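Local coordinates for protein putative protease I (Bacteroides thetaiotaomicron VPI-5482, PDB 3CNE) that binds flavins such as lumichrome, riboflavin, FMN and FAD as a homodimer, may store them, and appears to lack protease and chaperone activity, at residues K33-S38 with V53-A58; N11-C16 with K41-N46. One frame throughout, in Å; residues are numbered along the deposited sequence.

Contact 1 (K33-S38 with V53-A58)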
# COMPACT_ATOMS: atom_id res chain seq x y z
N LYS A 33 5.51 8.64 -12.66
CA LYS A 33 4.51 9.69 -12.49
C LYS A 33 3.17 8.99 -12.41
O LYS A 33 2.93 8.07 -13.18
CB LYS A 33 4.53 10.64 -13.68
CG LYS A 33 3.53 11.77 -13.61
CD LYS A 33 3.78 12.81 -14.69
CE LYS A 33 2.68 13.85 -14.66
NZ LYS A 33 2.87 14.97 -15.68
N VAL A 34 2.33 9.40 -11.46
CA VAL A 34 1.09 8.70 -11.17
C VAL A 34 -0.09 9.53 -11.73
O VAL A 34 -0.26 10.70 -11.36
CB VAL A 34 0.89 8.41 -9.63
CG1 VAL A 34 -0.35 7.55 -9.41
CG2 VAL A 34 2.14 7.72 -9.01
N PHE A 35 -0.89 8.87 -12.57
CA PHE A 35 -2.03 9.48 -13.28
C PHE A 35 -3.31 8.89 -12.78
O PHE A 35 -3.50 7.66 -12.81
CB PHE A 35 -1.96 9.25 -14.82
CG PHE A 35 -0.78 9.87 -15.49
CD1 PHE A 35 -0.90 11.11 -16.14
CD2 PHE A 35 0.46 9.22 -15.51
CE1 PHE A 35 0.21 11.70 -16.78
CE2 PHE A 35 1.56 9.78 -16.15
CZ PHE A 35 1.43 11.04 -16.81
N ALA A 36 -4.22 9.76 -12.34
CA ALA A 36 -5.55 9.32 -11.95
C ALA A 36 -6.40 8.96 -13.16
O ALA A 36 -6.51 9.74 -14.09
CB ALA A 36 -6.27 10.39 -11.11
N VAL A 37 -7.00 7.77 -13.15
CA VAL A 37 -8.01 7.45 -14.13
C VAL A 37 -9.32 8.01 -13.58
O VAL A 37 -10.20 7.27 -13.10
CB VAL A 37 -8.14 5.95 -14.36
CG1 VAL A 37 -9.18 5.68 -15.45
CG2 VAL A 37 -6.77 5.39 -14.80
N SER A 38 -9.44 9.33 -13.69
CA SER A 38 -10.50 10.05 -13.05
C SER A 38 -10.55 11.44 -13.66
O SER A 38 -9.74 11.77 -14.53
CB SER A 38 -10.28 10.11 -11.51
OG SER A 38 -11.45 10.61 -10.88
N VAL A 53 -2.75 12.39 -6.55
CA VAL A 53 -1.67 11.86 -7.40
C VAL A 53 -1.11 13.01 -8.26
O VAL A 53 -1.40 14.17 -7.96
CB VAL A 53 -2.12 10.63 -8.20
CG1 VAL A 53 -2.64 9.51 -7.26
CG2 VAL A 53 -3.20 11.00 -9.27
N ASP A 54 -0.29 12.71 -9.27
CA ASP A 54 0.45 13.74 -9.99
C ASP A 54 -0.37 14.45 -11.05
O ASP A 54 -0.13 15.63 -11.35
CB ASP A 54 1.73 13.17 -10.62
CG ASP A 54 2.70 12.59 -9.56
OD1 ASP A 54 2.88 13.26 -8.50
OD2 ASP A 54 3.24 11.49 -9.76
N ASP A 55 -1.30 13.74 -11.68
CA ASP A 55 -1.99 14.27 -12.85
C ASP A 55 -3.18 13.37 -13.15
O ASP A 55 -3.39 12.34 -12.48
CB ASP A 55 -1.03 14.26 -14.03
CG ASP A 55 -1.30 15.37 -15.05
OD1 ASP A 55 -2.40 15.99 -15.06
OD2 ASP A 55 -0.40 15.59 -15.85
N VAL A 56 -3.94 13.75 -14.18
CA VAL A 56 -5.06 12.97 -14.64
C VAL A 56 -4.68 12.31 -15.97
O VAL A 56 -3.80 12.80 -16.66
CB VAL A 56 -6.32 13.82 -14.82
CG1 VAL A 56 -6.75 14.46 -13.50
CG2 VAL A 56 -6.15 14.90 -15.94
N ILE A 57 -5.36 11.21 -16.30
CA ILE A 57 -5.03 10.40 -17.46
C ILE A 57 -5.23 11.15 -18.78
O ILE A 57 -4.57 10.82 -19.78
CB ILE A 57 -5.82 9.05 -17.45
CG1 ILE A 57 -5.30 8.12 -18.57
CG2 ILE A 57 -7.35 9.27 -17.55
CD1 ILE A 57 -5.44 6.64 -18.24
N ALA A 58 -6.14 12.12 -18.79
CA ALA A 58 -6.36 12.95 -20.01
C ALA A 58 -5.06 13.60 -20.46
O ALA A 58 -4.80 13.72 -21.67
CB ALA A 58 -7.44 14.00 -19.77
O HOH W 1 -8.85 12.61 -16.98
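K33 leaves the backbone with CG anti to N (chi1 180°) and stays extended to its tip; D55 likewise has CG anti to its backbone N, and the two chains cross obliquely so that NZ meets D55 OD2 at 3.3 Å, a weak hydrogen bond within a salt bridge. The other oxygen, D55 OD1, turns back to the backbone N of V56 in a weak bond and to the side chain of N59. D54, with CG anti to its carbonyl carbon, reaches for the strand: OD2 offers its anti lone pair to V34 N, 2.8 Å away and nearly straight at 169°. V34 O receives D54 N at 2.9 Å and, weakly, D55 N. The parallel pairing continues with A36 N to D55 O at 2.7 Å and I57 N to A36 O at 2.9 Å. The F35 ring lies alongside the D55 carboxylate, planes 19° apart, and turns its edge to V56 O, 3.4 Å from CD1. On the A36 side, V53 CG2 packs 3.6 Å from A36 CB. An alanine in place of K33 would probably cost D55 its salt bridge and lose the packing of K33 CG on D54 CB. Strand 55-56 forms one margin of the seven-stranded sheet within the chain; strand 31-36 lies between it and strand 4-9, helix 88-102 covers I57, and M49 of the second subunit packs on V34 and V53.

Contact 2 (N11-C16 with K41-N46)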
# COMPACT_ATOMS: atom_id res chain seq x y z
N ASN A 11 -10.04 4.84 -9.65
CA ASN A 11 -10.67 5.46 -8.49
C ASN A 11 -11.98 4.76 -8.16
O ASN A 11 -12.98 4.96 -8.86
CB ASN A 11 -10.91 6.92 -8.80
CG ASN A 11 -11.51 7.68 -7.67
OD1 ASN A 11 -11.37 7.30 -6.52
ND2 ASN A 11 -12.21 8.76 -7.99
N PRO A 12 -12.01 3.94 -7.08
CA PRO A 12 -10.97 3.69 -6.07
C PRO A 12 -9.89 2.71 -6.54
O PRO A 12 -10.19 1.85 -7.32
CB PRO A 12 -11.75 3.07 -4.91
CG PRO A 12 -12.86 2.26 -5.61
CD PRO A 12 -13.23 3.16 -6.84
N VAL A 13 -8.66 2.89 -6.06
CA VAL A 13 -7.53 2.03 -6.38
C VAL A 13 -7.28 1.16 -5.16
O VAL A 13 -7.55 1.56 -4.01
CB VAL A 13 -6.25 2.90 -6.70
CG1 VAL A 13 -5.83 3.70 -5.51
CG2 VAL A 13 -5.04 2.08 -7.35
N ASN A 14 -6.80 -0.04 -5.41
CA ASN A 14 -6.30 -0.84 -4.30
C ASN A 14 -4.93 -0.29 -3.92
O ASN A 14 -3.97 -0.41 -4.67
CB ASN A 14 -6.19 -2.30 -4.73
CG ASN A 14 -5.77 -3.20 -3.62
OD1 ASN A 14 -4.74 -2.96 -2.99
ND2 ASN A 14 -6.52 -4.31 -3.42
N GLY A 15 -4.85 0.26 -2.71
CA GLY A 15 -3.67 0.96 -2.23
C GLY A 15 -2.54 0.00 -1.90
O GLY A 15 -1.39 0.40 -1.95
N CYS A 16 -2.88 -1.22 -1.50
CA CYS A 16 -1.88 -2.21 -1.24
C CYS A 16 -1.11 -2.50 -2.55
O CYS A 16 0.11 -2.44 -2.55
CB CYS A 16 -2.49 -3.50 -0.64
SG CYS A 16 -1.19 -4.75 -0.33
N LYS A 41 -7.14 14.78 -10.00
CA LYS A 41 -5.99 14.10 -9.38
C LYS A 41 -6.31 13.40 -8.06
O LYS A 41 -5.49 12.63 -7.53
CB LYS A 41 -4.92 15.14 -9.03
CG LYS A 41 -4.29 15.80 -10.16
CD LYS A 41 -3.00 16.47 -9.74
CE LYS A 41 -3.20 17.81 -9.05
NZ LYS A 41 -1.85 18.45 -8.82
N GLU A 42 -7.46 13.74 -7.48
CA GLU A 42 -7.83 13.26 -6.16
C GLU A 42 -8.64 11.97 -6.31
O GLU A 42 -9.69 11.96 -6.99
CB GLU A 42 -8.65 14.32 -5.42
CG GLU A 42 -8.97 13.88 -4.01
CD GLU A 42 -9.84 14.85 -3.25
OE1 GLU A 42 -9.49 16.05 -3.14
OE2 GLU A 42 -10.88 14.37 -2.73
N ILE A 43 -8.15 10.88 -5.74
CA ILE A 43 -8.81 9.56 -5.89
C ILE A 43 -8.97 8.93 -4.51
O ILE A 43 -8.42 9.42 -3.57
CB ILE A 43 -8.00 8.57 -6.80
CG1 ILE A 43 -6.62 8.24 -6.17
CG2 ILE A 43 -7.91 9.09 -8.27
CD1 ILE A 43 -5.87 7.09 -6.86
N LYS A 44 -9.73 7.84 -4.41
CA LYS A 44 -9.85 7.13 -3.15
C LYS A 44 -9.17 5.81 -3.27
O LYS A 44 -8.94 5.36 -4.39
CB LYS A 44 -11.31 6.91 -2.80
CG LYS A 44 -11.88 8.00 -1.94
CD LYS A 44 -12.41 9.16 -2.75
CE LYS A 44 -13.31 10.05 -1.86
NZ LYS A 44 -14.43 10.66 -2.66
N THR A 45 -8.85 5.19 -2.13
CA THR A 45 -8.42 3.80 -2.15
C THR A 45 -9.65 2.98 -1.85
O THR A 45 -10.63 3.52 -1.33
CB THR A 45 -7.34 3.53 -1.12
OG1 THR A 45 -7.81 3.85 0.21
CG2 THR A 45 -6.11 4.45 -1.44
N ASN A 46 -9.60 1.70 -2.13
CA ASN A 46 -10.71 0.79 -1.77
C ASN A 46 -10.99 0.95 -0.28
O ASN A 46 -12.14 0.95 0.15
CB ASN A 46 -10.32 -0.67 -2.00
CG ASN A 46 -10.16 -1.03 -3.47
OD1 ASN A 46 -10.52 -0.26 -4.36
ND2 ASN A 46 -9.67 -2.22 -3.73
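A single beta bridge, V13 with T45, ties the loop that leads into helix 15-27 to the end of strand 42-44, one arm of a two-stranded antiparallel sheet in this DJ-1/PfpI fold. The tight part is around V13. Its N-H gives an in-plane bond to K44 O, 3.0 Å away, and its carbonyl takes N46 N at 2.8 Å from above the carbonyl plane, so V13 is gripped through both polar backbone atoms. V13 CG1, lying between the backbone N and C, meets I43 CD1 at 3.6 Å, the two chains crossing obliquely. P12, entered through a cis peptide, sets CB 3.6 Å from N46 OD1, an oxygen that accepts the backbone N of D76. N14 is the N-cap of the helix, its OD1 bonded to G17 N; its amide crosses that of N46 with planes 72° apart. F19 and F26 of the second subunit pack on T45 and N46 respectively. The loose, solvent-exposed side is confined to E42, pointing away and touching little, and the outer K44 chain, bent at chi2 and chi4, which leads off from the loop. At the boundary N11 bonds firmly, its CG anti to N (chi1 -178°) and its CB against I43 CG2, the two side chains running in opposite directions. Its OD1 receives K44 N at 2.7 Å, the donor standing 42° out of the amide plane.

In the fold
Contact 1 is the more buried of the two and belongs to the main sheet, where parallel backbone bonds run beside valine and alanine packing and charged side chains gather at one end. Contact 2 is partly buried and joins the loop after strand 4-9 to a small two-stranded sheet; a single bridge, the N11 amide bond to K44 N and one apolar pair carry it, without a salt bridge between the segments. N14 lies about 6 Å from the bound zinc and T45 about 4 Å from a calcium ion, side chain to ion. Their segments alternate along the chain. They meet directly where A36 CB packs 3.5 Å from I43 CG2 and where V53 N probably bonds K41 O at 2.9 Å. Both also touch the second subunit.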